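Local coordinates for protein uncharacterized metal-dependent hydrolase (Pyrococcus furiosus, PDB 3ICJ) that binds two zinc ions and probably hydrolyses carbon-nitrogen bonds other than peptide bonds, although its substrate is unknown, at residues 448-453 with 464-469; 403-408 with 415-420; 73-78 with 83-88; 43-48 with 56-61; 180-185 with 212-217. All blocks are in the same frame, centred on the assembly; numbering follows the deposited sequence. Where two conformers were deposited one is given.

Contact 1 of 5, residues 448-453 with 464-469; sequences AAVNRY and EEALHL
Ala-466 meets Ala-449 and Val-450 through small apolar groups alone. Its CB sits 3.8 Å from Val-450 CG2 and 4.4 Å from Ala-449 CB, so one methyl of helix 463-477 faces two neighbouring side chains of helix 442-451. The branch of Val-450 that does the touching is CG2: with chi1 at 176°, it stands beside the backbone N and turns to Ala-466. Because both alanines point at the opposing helix, the backbones come near: Ala-449 CA and Ala-466 CA are 6.6 Å apart. The two helices follow strand 429-431, the outermost of a parallel set, after which the chain reaches the zinc ligand Asp-434. Ala-449 and Ala-466 both rest on Phe-431 of that strand; this is the helical layer around the metal-bearing barrel typical of amidohydrolases. Backbone bonds hold each helix on its own side: Arg-452 N reaches Ala-448 O at 3.0 Å in the last turn of helix 442-451, and Leu-469 N reaches Glu-465 O at 2.8 Å in the other helix. The polar bonds are made with other parts of the chain: Glu-465 forms a salt bridge with Lys-421 and accepts a bond from Ser-462 N.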
# COMPACT_ATOMS: atom_id res chain seq x y z
N ALA A 448 13.36 -8.73 4.57
CA ALA A 448 13.36 -7.82 5.72
C ALA A 448 12.72 -8.43 6.99
O ALA A 448 13.26 -8.32 8.10
CB ALA A 448 12.67 -6.51 5.35
N ALA A 449 11.57 -9.07 6.82
CA ALA A 449 10.82 -9.63 7.95
C ALA A 449 11.52 -10.83 8.60
O ALA A 449 11.37 -11.10 9.81
CB ALA A 449 9.42 -10.03 7.48
N VAL A 450 12.27 -11.54 7.78
CA VAL A 450 12.98 -12.74 8.19
C VAL A 450 14.37 -12.43 8.74
O VAL A 450 14.78 -12.99 9.76
CB VAL A 450 13.08 -13.75 7.00
CG1 VAL A 450 13.91 -14.98 7.39
CG2 VAL A 450 11.67 -14.15 6.53
N ASN A 451 15.08 -11.51 8.09
CA ASN A 451 16.50 -11.27 8.39
C ASN A 451 16.81 -10.03 9.23
O ASN A 451 17.86 -9.99 9.87
CB ASN A 451 17.33 -11.24 7.10
CG ASN A 451 17.21 -12.52 6.31
OD1 ASN A 451 17.19 -13.61 6.88
ND2 ASN A 451 17.12 -12.40 4.98
N ARG A 452 15.93 -9.03 9.19
CA ARG A 452 16.21 -7.73 9.82
C ARG A 452 15.34 -7.46 11.06
O ARG A 452 14.28 -8.05 11.23
CB ARG A 452 16.05 -6.58 8.80
CG ARG A 452 17.08 -6.57 7.64
CD ARG A 452 18.51 -6.18 8.09
NE ARG A 452 18.54 -4.92 8.85
CZ ARG A 452 18.71 -3.71 8.32
NH1 ARG A 452 18.87 -3.56 7.00
NH2 ARG A 452 18.72 -2.64 9.10
N TYR A 453 15.81 -6.56 11.92
CA TYR A 453 15.11 -6.13 13.15
C TYR A 453 15.56 -4.70 13.50
O TYR A 453 16.62 -4.26 13.06
CB TYR A 453 15.43 -7.11 14.30
CG TYR A 453 16.90 -7.39 14.44
CD1 TYR A 453 17.72 -6.53 15.16
CD2 TYR A 453 17.49 -8.50 13.82
CE1 TYR A 453 19.08 -6.75 15.26
CE2 TYR A 453 18.86 -8.74 13.93
CZ TYR A 453 19.64 -7.85 14.66
OH TYR A 453 20.99 -8.05 14.79
N GLU A 464 8.51 -19.25 6.59
CA GLU A 464 7.13 -19.78 6.53
C GLU A 464 6.11 -18.76 7.01
O GLU A 464 5.07 -18.56 6.38
CB GLU A 464 6.98 -21.02 7.43
CG GLU A 464 7.81 -22.23 7.04
CD GLU A 464 7.70 -23.34 8.08
OE1 GLU A 464 6.98 -23.13 9.08
OE2 GLU A 464 8.32 -24.41 7.89
N GLU A 465 6.40 -18.13 8.15
CA GLU A 465 5.49 -17.17 8.75
C GLU A 465 5.36 -15.96 7.84
O GLU A 465 4.25 -15.49 7.63
CB GLU A 465 5.95 -16.73 10.15
CG GLU A 465 5.79 -17.80 11.25
CD GLU A 465 6.49 -17.41 12.57
OE1 GLU A 465 7.66 -16.96 12.54
OE2 GLU A 465 5.87 -17.56 13.64
N ALA A 466 6.48 -15.46 7.31
CA ALA A 466 6.47 -14.29 6.42
C ALA A 466 5.63 -14.53 5.17
O ALA A 466 4.88 -13.65 4.74
CB ALA A 466 7.90 -13.87 6.05
N LEU A 467 5.75 -15.73 4.59
CA LEU A 467 4.92 -16.10 3.44
C LEU A 467 3.44 -16.22 3.82
O LEU A 467 2.57 -15.74 3.08
CB LEU A 467 5.45 -17.38 2.80
CG LEU A 467 6.80 -17.21 2.08
CD1 LEU A 467 7.52 -18.52 1.93
CD2 LEU A 467 6.67 -16.52 0.74
N HIS A 468 3.15 -16.84 4.97
CA HIS A 468 1.80 -16.82 5.50
C HIS A 468 1.21 -15.41 5.63
O HIS A 468 0.11 -15.14 5.12
CB HIS A 468 1.73 -17.51 6.86
CG HIS A 468 0.43 -17.28 7.55
ND1 HIS A 468 -0.77 -17.73 7.04
CD2 HIS A 468 0.13 -16.63 8.70
CE1 HIS A 468 -1.75 -17.36 7.84
NE2 HIS A 468 -1.23 -16.69 8.86
N LEU A 469 1.96 -14.52 6.29
CA LEU A 469 1.54 -13.11 6.49
C LEU A 469 1.32 -12.31 5.21
O LEU A 469 0.46 -11.43 5.16
CB LEU A 469 2.51 -12.38 7.44
CG LEU A 469 2.54 -13.06 8.82
CD1 LEU A 469 3.73 -12.58 9.65
CD2 LEU A 469 1.22 -12.93 9.58

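Contact 2 of 5, residues 403-408 with 415-420; sequences WWIVNR and KWAYRL
The ring of Tyr-418 is met obliquely by Ile-405, whose CD1 reaches CE2 of that ring at 3.8 Å and approaches Tyr-418 OH at 4.0 Å. Within 403-408, Arg-408 lays its guanidinium over one face of the Trp-404 indole, with CZ 4.1 Å above the ring plane and toward the rim. At the edge of that indole sits Trp-403 CZ2, while Trp-404 CD1 comes over a face of the Trp-403 ring. Ile-405 divides its branches: with chi1 at -74°, CG1 stands beside the backbone N and carries CD1 to the tyrosine, and CG2 packs 4.1 Å from Ala-417 CB. An alanine here is likely to open a gap between the helix and both the Tyr-418 ring and the Ala-417 methyl. At its far end the phenol is hydrogen-bonded through OH to Asp-402. The Tyr-418 side chain lies about 6 Å from that of the zinc ligand His-373, which puts this helix-to-loop packing in the surroundings of the binuclear zinc site of an amidohydrolase, beyond the ligands themselves.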
# COMPACT_ATOMS: atom_id res chain seq x y z
N TRP A 403 16.31 3.70 9.18
CA TRP A 403 17.53 3.50 9.98
C TRP A 403 17.60 4.49 11.16
O TRP A 403 18.32 4.27 12.12
CB TRP A 403 18.78 3.64 9.08
CG TRP A 403 18.87 5.00 8.40
CD1 TRP A 403 18.44 5.31 7.14
CD2 TRP A 403 19.41 6.23 8.95
NE1 TRP A 403 18.66 6.64 6.87
CE2 TRP A 403 19.25 7.23 7.96
CE3 TRP A 403 20.00 6.57 10.17
CZ2 TRP A 403 19.67 8.55 8.15
CZ3 TRP A 403 20.40 7.90 10.37
CH2 TRP A 403 20.25 8.87 9.36
N TRP A 404 16.84 5.58 11.05
CA TRP A 404 16.86 6.68 12.02
C TRP A 404 15.90 6.51 13.20
O TRP A 404 15.69 7.46 13.97
CB TRP A 404 16.60 8.00 11.28
CG TRP A 404 15.57 7.87 10.20
CD1 TRP A 404 15.78 7.97 8.85
CD2 TRP A 404 14.17 7.59 10.37
NE1 TRP A 404 14.60 7.77 8.18
CE2 TRP A 404 13.60 7.53 9.08
CE3 TRP A 404 13.35 7.39 11.48
CZ2 TRP A 404 12.23 7.27 8.88
CZ3 TRP A 404 12.01 7.12 11.29
CH2 TRP A 404 11.46 7.07 10.00
N ILE A 405 15.30 5.32 13.35
CA ILE A 405 14.33 5.04 14.43
C ILE A 405 14.88 5.34 15.83
O ILE A 405 14.23 6.06 16.61
CB ILE A 405 13.77 3.59 14.39
CG1 ILE A 405 12.76 3.44 13.24
CG2 ILE A 405 13.09 3.20 15.75
CD1 ILE A 405 11.31 3.63 13.65
N VAL A 406 16.07 4.81 16.14
CA VAL A 406 16.71 5.08 17.43
C VAL A 406 16.97 6.59 17.64
O VAL A 406 16.76 7.09 18.73
CB VAL A 406 17.99 4.22 17.67
CG1 VAL A 406 18.75 4.68 18.92
CG2 VAL A 406 17.60 2.75 17.81
N ASN A 407 17.38 7.30 16.59
CA ASN A 407 17.54 8.75 16.67
C ASN A 407 16.24 9.47 17.07
O ASN A 407 16.29 10.39 17.87
CB ASN A 407 18.09 9.35 15.37
CG ASN A 407 19.52 8.93 15.09
OD1 ASN A 407 20.23 8.43 15.97
ND2 ASN A 407 19.96 9.13 13.85
N ARG A 408 15.10 9.03 16.52
CA ARG A 408 13.80 9.67 16.80
C ARG A 408 13.26 9.41 18.19
O ARG A 408 12.71 10.31 18.83
CB ARG A 408 12.72 9.24 15.79
CG ARG A 408 12.99 9.66 14.35
CD ARG A 408 12.82 11.17 14.16
NE ARG A 408 12.92 11.51 12.74
CZ ARG A 408 14.07 11.71 12.10
NH1 ARG A 408 14.06 12.00 10.80
NH2 ARG A 408 15.23 11.58 12.74
N LYS A 415 12.54 -0.40 21.18
CA LYS A 415 12.01 -1.73 21.47
C LYS A 415 10.52 -1.91 21.08
O LYS A 415 10.05 -3.03 20.88
CB LYS A 415 12.20 -2.07 22.96
CG LYS A 415 13.69 -2.22 23.41
CD LYS A 415 13.78 -2.29 24.93
CE LYS A 415 15.25 -2.37 25.37
NZ LYS A 415 15.37 -2.10 26.83
N TRP A 416 9.81 -0.80 20.95
CA TRP A 416 8.41 -0.84 20.54
C TRP A 416 8.23 -1.00 19.03
O TRP A 416 7.13 -1.26 18.55
CB TRP A 416 7.69 0.45 20.98
CG TRP A 416 7.71 0.72 22.49
CD1 TRP A 416 7.95 -0.17 23.50
CD2 TRP A 416 7.42 1.98 23.14
NE1 TRP A 416 7.86 0.45 24.73
CE2 TRP A 416 7.53 1.77 24.53
CE3 TRP A 416 7.08 3.27 22.67
CZ2 TRP A 416 7.31 2.80 25.47
CZ3 TRP A 416 6.86 4.29 23.61
CH2 TRP A 416 6.99 4.05 24.99
N ALA A 417 9.32 -0.83 18.28
CA ALA A 417 9.21 -0.66 16.83
C ALA A 417 9.12 -1.94 16.02
O ALA A 417 9.94 -2.85 16.21
CB ALA A 417 10.36 0.21 16.31
N TYR A 418 8.15 -1.99 15.10
CA TYR A 418 8.02 -3.05 14.08
C TYR A 418 8.10 -4.45 14.67
O TYR A 418 8.92 -5.31 14.26
CB TYR A 418 9.03 -2.84 12.92
CG TYR A 418 8.98 -1.45 12.33
CD1 TYR A 418 7.77 -0.89 11.89
CD2 TYR A 418 10.14 -0.68 12.21
CE1 TYR A 418 7.72 0.41 11.35
CE2 TYR A 418 10.10 0.62 11.66
CZ TYR A 418 8.89 1.15 11.24
OH TYR A 418 8.84 2.43 10.70
N ARG A 419 7.20 -4.67 15.63
CA ARG A 419 7.18 -5.88 16.43
C ARG A 419 6.40 -6.99 15.71
O ARG A 419 5.37 -7.46 16.19
CB ARG A 419 6.55 -5.56 17.79
CG ARG A 419 7.35 -4.56 18.59
CD ARG A 419 6.74 -4.31 19.98
NE ARG A 419 6.92 -5.44 20.89
CZ ARG A 419 6.59 -5.39 22.18
NH1 ARG A 419 6.05 -4.29 22.69
NH2 ARG A 419 6.79 -6.45 22.97
N LEU A 420 6.92 -7.40 14.54
CA LEU A 420 6.22 -8.28 13.62
C LEU A 420 5.86 -9.61 14.26
O LEU A 420 4.73 -10.07 14.14
CB LEU A 420 7.05 -8.51 12.35
CG LEU A 420 7.55 -7.26 11.61
CD1 LEU A 420 8.25 -7.63 10.31
CD2 LEU A 420 6.42 -6.30 11.33

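Contact 3 of 5, residues 73-78 with 83-88; sequences TALRIA and GEIIDL
Ala-78, Ile-85 and Gly-83 carry most of this contact between helix 71-81 and the strand that follows it. CD1 of Ile-85 fits between two helix side chains one turn apart, 3.7 Å from Ala-78 CB and equally 3.7 Å from Leu-75 CD1. Its chi1 of -46° sets CG1 beside the backbone N and swings CD1 at the helix, whereas CG2, anti to that N, stays 4.2 Å from Leu-75 CD1. Leu-75 and Ile-85 cross at about a right angle; Leu-75, its CG anti to the backbone N (chi1 177°), reaches over with CD1. Ala-78 has a second role through its carbonyl: Gly-83 N donates to Ala-78 O at 2.9 Å, lying in the carbonyl plane on a lone pair, with 150° at the hydrogen. This bond, from a residue five positions on, ties the chain leaving the helix back to its last turns and brings Gly-83 close beside Ala-78. The patch is partly buried: Ala-78 is enclosed, Ile-85 exposed. Helix 71-81 links strand 64-69 to strand 84-87 in a beta-alpha-beta crossover, these being the two outermost strands of a four-stranded mixed sheet. Between them, Ala-39 of strand 37-41 touches Ala-78 and Ile-41 touches Ile-85, while Ile-77 packs on Tyr-67 of strand 64-69.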
# COMPACT_ATOMS: atom_id res chain seq x y z
N THR A 73 -4.99 -38.21 -8.87
CA THR A 73 -6.40 -37.92 -8.65
C THR A 73 -6.82 -36.66 -9.42
O THR A 73 -7.86 -36.64 -10.09
CB THR A 73 -6.70 -37.76 -7.14
OG1 THR A 73 -6.33 -38.96 -6.47
CG2 THR A 73 -8.18 -37.46 -6.87
N ALA A 74 -5.99 -35.62 -9.35
CA ALA A 74 -6.19 -34.38 -10.11
C ALA A 74 -6.21 -34.62 -11.63
O ALA A 74 -7.01 -34.03 -12.35
CB ALA A 74 -5.10 -33.38 -9.77
N LEU A 75 -5.31 -35.49 -12.10
CA LEU A 75 -5.26 -35.86 -13.51
C LEU A 75 -6.55 -36.58 -13.92
O LEU A 75 -7.14 -36.28 -14.96
CB LEU A 75 -4.01 -36.70 -13.78
CG LEU A 75 -3.80 -37.26 -15.19
CD1 LEU A 75 -3.88 -36.17 -16.25
CD2 LEU A 75 -2.45 -37.98 -15.27
N ARG A 76 -7.00 -37.51 -13.08
CA ARG A 76 -8.20 -38.30 -13.35
C ARG A 76 -9.46 -37.42 -13.36
O ARG A 76 -10.34 -37.65 -14.18
CB ARG A 76 -8.32 -39.43 -12.31
CG ARG A 76 -9.36 -40.50 -12.62
CD ARG A 76 -8.85 -41.59 -13.55
NE ARG A 76 -9.41 -41.47 -14.89
CZ ARG A 76 -10.59 -41.95 -15.26
NH1 ARG A 76 -11.01 -41.79 -16.51
NH2 ARG A 76 -11.37 -42.58 -14.38
N ILE A 77 -9.54 -36.45 -12.46
CA ILE A 77 -10.69 -35.52 -12.43
C ILE A 77 -10.80 -34.73 -13.74
O ILE A 77 -11.88 -34.66 -14.36
CB ILE A 77 -10.66 -34.58 -11.19
CG1 ILE A 77 -10.85 -35.38 -9.91
CG2 ILE A 77 -11.75 -33.48 -11.30
CD1 ILE A 77 -10.71 -34.56 -8.59
N ALA A 78 -9.67 -34.19 -14.18
CA ALA A 78 -9.59 -33.40 -15.41
C ALA A 78 -9.81 -34.24 -16.67
O ALA A 78 -10.36 -33.74 -17.66
CB ALA A 78 -8.27 -32.67 -15.48
N GLY A 83 -11.03 -31.13 -18.80
CA GLY A 83 -10.25 -29.92 -18.55
C GLY A 83 -8.86 -29.94 -19.16
O GLY A 83 -8.39 -30.96 -19.67
N GLU A 84 -8.20 -28.79 -19.11
CA GLU A 84 -6.83 -28.64 -19.58
C GLU A 84 -5.84 -29.22 -18.56
O GLU A 84 -6.01 -29.05 -17.35
CB GLU A 84 -6.55 -27.14 -19.83
CG GLU A 84 -5.34 -26.86 -20.73
CD GLU A 84 -4.69 -25.50 -20.46
OE1 GLU A 84 -5.28 -24.65 -19.74
OE2 GLU A 84 -3.57 -25.28 -20.96
N ILE A 85 -4.82 -29.92 -19.05
CA ILE A 85 -3.77 -30.46 -18.18
C ILE A 85 -2.55 -29.54 -18.26
O ILE A 85 -2.03 -29.32 -19.35
CB ILE A 85 -3.32 -31.90 -18.64
CG1 ILE A 85 -4.52 -32.82 -18.93
CG2 ILE A 85 -2.37 -32.53 -17.62
CD1 ILE A 85 -5.39 -33.13 -17.74
N ILE A 86 -2.12 -28.99 -17.13
CA ILE A 86 -0.87 -28.22 -17.07
C ILE A 86 0.17 -29.01 -16.29
O ILE A 86 0.03 -29.21 -15.07
CB ILE A 86 -1.04 -26.81 -16.41
CG1 ILE A 86 -2.17 -26.00 -17.09
CG2 ILE A 86 0.30 -26.04 -16.38
CD1 ILE A 86 -1.73 -25.12 -18.23
N ASP A 87 1.20 -29.49 -16.99
CA ASP A 87 2.26 -30.29 -16.37
C ASP A 87 3.33 -29.34 -15.82
O ASP A 87 4.04 -28.71 -16.58
CB ASP A 87 2.84 -31.28 -17.38
CG ASP A 87 3.62 -32.42 -16.73
OD1 ASP A 87 4.41 -32.16 -15.79
OD2 ASP A 87 3.46 -33.57 -17.18
N LEU A 88 3.42 -29.26 -14.49
CA LEU A 88 4.37 -28.34 -13.84
C LEU A 88 5.84 -28.71 -14.03
O LEU A 88 6.72 -27.86 -13.91
CB LEU A 88 4.04 -28.18 -12.35
CG LEU A 88 2.65 -27.59 -12.08
CD1 LEU A 88 2.25 -27.87 -10.63
CD2 LEU A 88 2.61 -26.10 -12.40

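Contact 4 of 5, residues 43-48 with 56-61; sequences GTIYTS and SGLVIS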
# COMPACT_ATOMS: atom_id res chain seq x y z
N GLY A 43 3.95 -31.42 -9.89
CA GLY A 43 4.77 -30.39 -9.24
C GLY A 43 4.48 -30.31 -7.76
O GLY A 43 3.82 -31.19 -7.21
N THR A 44 4.99 -29.27 -7.11
CA THR A 44 4.79 -29.08 -5.67
C THR A 44 3.95 -27.83 -5.45
O THR A 44 4.38 -26.73 -5.79
CB THR A 44 6.11 -28.92 -4.91
OG1 THR A 44 6.94 -30.06 -5.11
CG2 THR A 44 5.86 -28.75 -3.41
N ILE A 45 2.76 -28.02 -4.88
CA ILE A 45 1.83 -26.91 -4.67
C ILE A 45 1.65 -26.64 -3.17
O ILE A 45 1.19 -27.50 -2.43
CB ILE A 45 0.47 -27.18 -5.36
CG1 ILE A 45 0.70 -27.43 -6.85
CG2 ILE A 45 -0.49 -25.98 -5.18
CD1 ILE A 45 0.02 -28.64 -7.42
N TYR A 46 2.07 -25.45 -2.72
CA TYR A 46 1.76 -25.01 -1.36
C TYR A 46 0.33 -24.50 -1.31
O TYR A 46 -0.03 -23.57 -2.02
CB TYR A 46 2.73 -23.92 -0.86
CG TYR A 46 4.14 -24.43 -0.64
CD1 TYR A 46 4.51 -25.03 0.56
CD2 TYR A 46 5.09 -24.32 -1.65
CE1 TYR A 46 5.80 -25.50 0.76
CE2 TYR A 46 6.38 -24.77 -1.47
CZ TYR A 46 6.73 -25.37 -0.27
OH TYR A 46 8.00 -25.82 -0.10
N THR A 47 -0.49 -25.12 -0.48
CA THR A 47 -1.85 -24.65 -0.29
C THR A 47 -1.95 -23.73 0.92
O THR A 47 -2.92 -23.01 1.06
CB THR A 47 -2.82 -25.81 -0.11
OG1 THR A 47 -2.42 -26.58 1.02
CG2 THR A 47 -2.86 -26.69 -1.39
N SER A 48 -0.93 -23.76 1.78
CA SER A 48 -0.94 -23.05 3.05
C SER A 48 0.48 -22.95 3.61
O SER A 48 1.30 -23.82 3.35
CB SER A 48 -1.84 -23.77 4.07
OG SER A 48 -1.88 -23.05 5.28
N SER A 56 0.47 -32.37 -4.59
CA SER A 56 1.12 -32.55 -5.89
C SER A 56 0.21 -32.25 -7.10
O SER A 56 0.69 -32.21 -8.23
CB SER A 56 1.75 -33.94 -6.02
OG SER A 56 0.78 -34.96 -5.84
N GLY A 57 -1.08 -32.02 -6.85
CA GLY A 57 -2.03 -31.70 -7.92
C GLY A 57 -3.11 -30.72 -7.50
O GLY A 57 -3.59 -30.78 -6.36
N LEU A 58 -3.49 -29.83 -8.41
CA LEU A 58 -4.51 -28.83 -8.12
C LEU A 58 -5.48 -28.72 -9.26
O LEU A 58 -5.08 -28.43 -10.39
CB LEU A 58 -3.85 -27.46 -7.87
CG LEU A 58 -4.68 -26.39 -7.17
CD1 LEU A 58 -4.91 -26.75 -5.73
CD2 LEU A 58 -3.98 -25.03 -7.29
N VAL A 59 -6.76 -28.95 -8.97
CA VAL A 59 -7.82 -28.72 -9.96
C VAL A 59 -8.55 -27.40 -9.68
O VAL A 59 -9.03 -27.15 -8.57
CB VAL A 59 -8.84 -29.89 -10.03
CG1 VAL A 59 -9.84 -29.66 -11.17
CG2 VAL A 59 -8.12 -31.20 -10.25
N ILE A 60 -8.66 -26.59 -10.73
CA ILE A 60 -9.26 -25.28 -10.68
C ILE A 60 -10.42 -25.22 -11.68
O ILE A 60 -10.28 -25.71 -12.80
CB ILE A 60 -8.21 -24.20 -11.04
CG1 ILE A 60 -7.16 -24.10 -9.93
CG2 ILE A 60 -8.85 -22.85 -11.26
CD1 ILE A 60 -5.78 -23.80 -10.45
N SER A 61 -11.55 -24.66 -11.27
CA SER A 61 -12.61 -24.35 -12.23
C SER A 61 -13.44 -23.16 -11.79
O SER A 61 -13.77 -23.03 -10.61
CB SER A 61 -13.51 -25.57 -12.51
OG SER A 61 -14.28 -25.93 -11.39
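Gly-43 O is approached by Ser-56, whose CA gives a CA-H...O contact of 3.3 Å, with an angle of 142° at the hydrogen. Ser-56 CB also lies 3.6 Å from Gly-43 O. The two carbonyl oxygens, Gly-43 O and Ser-56 O, are 3.4 Å apart and, both being acceptors, form no bond. The hydroxyl is engaged separately: Ser-56 OG, placed between the backbone N and the carbonyl carbon at chi1 58°, is hydrogen-bonded to Ser-71 N. The rest of the contact belongs to Ile-45. Its CD1 presses against the peptide joining Ser-56 and Gly-57, 3.6 Å from Gly-57 N and the same from Ser-56 C. Ile-45 CD1 goes on to meet Leu-58 CB at 4.1 Å, while the other branch, CG2, touches Leu-58 CD2 at 4.2 Å; the two side chains run obliquely to each other, and both are buried. Ser-56 and Gly-57 together face Gly-69 in a classic beta bulge at the start of strand 57-61. The contact joins two sheets, in keeping with the small beta-sandwich domain found beside the barrel in amidohydrolases. Strand 44-49 pairs with strands 52-55 and 92-102, whereas strand 57-61 lies between strands 64-69 and 37-41. Around the same apolar core, Ile-45 also touches Val-55 and Leu-88, and Leu-58 touches Val-65 and Ala-68.

Contact 5 of 5, residues 180-185 with 212-217; sequences IDLLNL and EKILTV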
# COMPACT_ATOMS: atom_id res chain seq x y z
N ILE A 180 2.29 26.75 -13.05
CA ILE A 180 1.93 27.82 -12.10
C ILE A 180 0.52 28.37 -12.39
O ILE A 180 -0.29 28.55 -11.46
CB ILE A 180 2.98 28.99 -12.12
CG1 ILE A 180 4.26 28.56 -11.40
CG2 ILE A 180 2.44 30.25 -11.44
CD1 ILE A 180 5.48 29.36 -11.78
N ASP A 181 0.24 28.59 -13.68
CA ASP A 181 -1.05 29.12 -14.15
C ASP A 181 -2.21 28.16 -13.85
O ASP A 181 -3.33 28.60 -13.57
CB ASP A 181 -1.00 29.41 -15.66
CG ASP A 181 -0.13 30.62 -16.03
OD1 ASP A 181 0.29 31.39 -15.13
OD2 ASP A 181 0.11 30.81 -17.24
N LEU A 182 -1.94 26.86 -13.94
CA LEU A 182 -2.96 25.85 -13.63
C LEU A 182 -3.26 25.77 -12.14
O LEU A 182 -4.40 25.49 -11.75
CB LEU A 182 -2.56 24.48 -14.18
CG LEU A 182 -2.52 24.24 -15.70
CD1 LEU A 182 -2.20 22.77 -15.96
CD2 LEU A 182 -3.82 24.64 -16.41
N LEU A 183 -2.26 26.02 -11.30
CA LEU A 183 -2.42 25.90 -9.85
C LEU A 183 -3.14 27.07 -9.19
O LEU A 183 -3.97 26.85 -8.31
CB LEU A 183 -1.06 25.65 -9.15
CG LEU A 183 -0.43 24.26 -9.28
CD1 LEU A 183 0.85 24.21 -8.48
CD2 LEU A 183 -1.35 23.16 -8.79
N ASN A 184 -2.82 28.29 -9.61
CA ASN A 184 -3.35 29.50 -9.00
C ASN A 184 -3.19 29.58 -7.47
O ASN A 184 -4.14 29.91 -6.76
CB ASN A 184 -4.82 29.72 -9.41
CG ASN A 184 -4.96 30.74 -10.50
OD1 ASN A 184 -5.63 31.76 -10.31
ND2 ASN A 184 -4.31 30.50 -11.63
N LEU A 185 -1.99 29.25 -6.99
CA LEU A 185 -1.68 29.28 -5.55
C LEU A 185 -1.70 30.70 -5.01
O LEU A 185 -1.31 31.64 -5.70
CB LEU A 185 -0.28 28.72 -5.30
CG LEU A 185 0.05 27.28 -5.69
CD1 LEU A 185 1.55 27.12 -5.57
CD2 LEU A 185 -0.70 26.29 -4.80
N GLU A 212 -6.83 16.61 -7.15
CA GLU A 212 -8.27 16.83 -7.11
C GLU A 212 -8.83 17.62 -8.29
O GLU A 212 -9.93 17.32 -8.77
CB GLU A 212 -8.67 17.49 -5.79
CG GLU A 212 -8.33 16.67 -4.56
CD GLU A 212 -8.71 17.35 -3.25
OE1 GLU A 212 -8.69 16.67 -2.21
OE2 GLU A 212 -9.02 18.56 -3.26
N LYS A 213 -8.10 18.63 -8.75
CA LYS A 213 -8.57 19.51 -9.83
C LYS A 213 -8.01 19.19 -11.23
O LYS A 213 -8.77 19.13 -12.18
CB LYS A 213 -8.34 20.99 -9.50
CG LYS A 213 -8.99 21.94 -10.50
CD LYS A 213 -8.60 23.40 -10.32
CE LYS A 213 -9.28 24.25 -11.39
NZ LYS A 213 -8.88 25.68 -11.32
N ILE A 214 -6.70 19.01 -11.34
CA ILE A 214 -6.02 18.96 -12.66
C ILE A 214 -6.03 17.59 -13.35
O ILE A 214 -6.40 17.48 -14.52
CB ILE A 214 -4.58 19.51 -12.55
CG1 ILE A 214 -4.62 20.95 -12.05
CG2 ILE A 214 -3.85 19.42 -13.88
CD1 ILE A 214 -3.37 21.36 -11.32
N LEU A 215 -5.62 16.54 -12.63
CA LEU A 215 -5.71 15.17 -13.14
C LEU A 215 -7.16 14.75 -13.40
O LEU A 215 -8.07 15.16 -12.69
CB LEU A 215 -5.03 14.19 -12.18
CG LEU A 215 -3.54 14.46 -11.95
CD1 LEU A 215 -3.00 13.55 -10.87
CD2 LEU A 215 -2.73 14.33 -13.24
N THR A 216 -7.37 13.98 -14.46
CA THR A 216 -8.72 13.59 -14.88
C THR A 216 -8.98 12.13 -14.51
O THR A 216 -8.06 11.44 -14.06
CB THR A 216 -8.93 13.75 -16.41
OG1 THR A 216 -8.10 12.82 -17.11
CG2 THR A 216 -8.63 15.18 -16.87
N VAL A 217 -10.23 11.69 -14.69
CA VAL A 217 -10.60 10.27 -14.51
C VAL A 217 -9.75 9.37 -15.43
O VAL A 217 -9.22 8.37 -14.97
CB VAL A 217 -12.11 10.04 -14.73
CG1 VAL A 217 -12.44 8.53 -14.85
CG2 VAL A 217 -12.90 10.69 -13.59
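Leu-183 and Ile-214 cross at about a right angle, touching methyl to methyl with Leu-183 CD2 3.7 Å from Ile-214 CD1. The CB of Leu-183 points away from 212-217, yet CG, beside the backbone N (chi1 -74°), lets CD2 reach Ile-214. The CB of Ile-214 points toward 180-185, and both branches are used: CG1 leads CD1 to Leu-183, while CG2 lies 4.3 Å from Leu-182 CD1, Leu-182 itself being exposed. Asn-184, the first residue past the helix, has positive phi; its N still bonds to Ile-180 O at 3.1 Å, and its ND2 makes a weak bond to Asp-181 O. The second helix finishes in a wider pi-type turn at 212-214, and Thr-216 then N-caps helix 217-233. Remote from the zinc site, this is packing between the C-terminal ends of helices 177-183 and 200-214 in an alpha/beta layer, where Leu-183 also rests on Met-175 of strand 172-175 in a six-stranded mixed sheet.

Contacts 1 and 2 are buried and adjoin each other, Ala-449 CB lying 3.9 Å from Leu-420 CD1; only contact 2 comes near the metal site, with an aromatic ring, while contact 1, farther off, has only small aliphatic groups. Contacts 3 and 4 form a second pair, with centres about 10 Å apart, and both reach the four-stranded sheet: contact 4 is its buried side against another sheet, contact 3 its partly buried helical cover. These two add backbone chemistry, a hydrogen bond in contact 3 and a CA-H...O contact in contact 4. Contact 5 stands alone, partly exposed and purely aliphatic across its segments, its centre about 38 Å from that of contact 2.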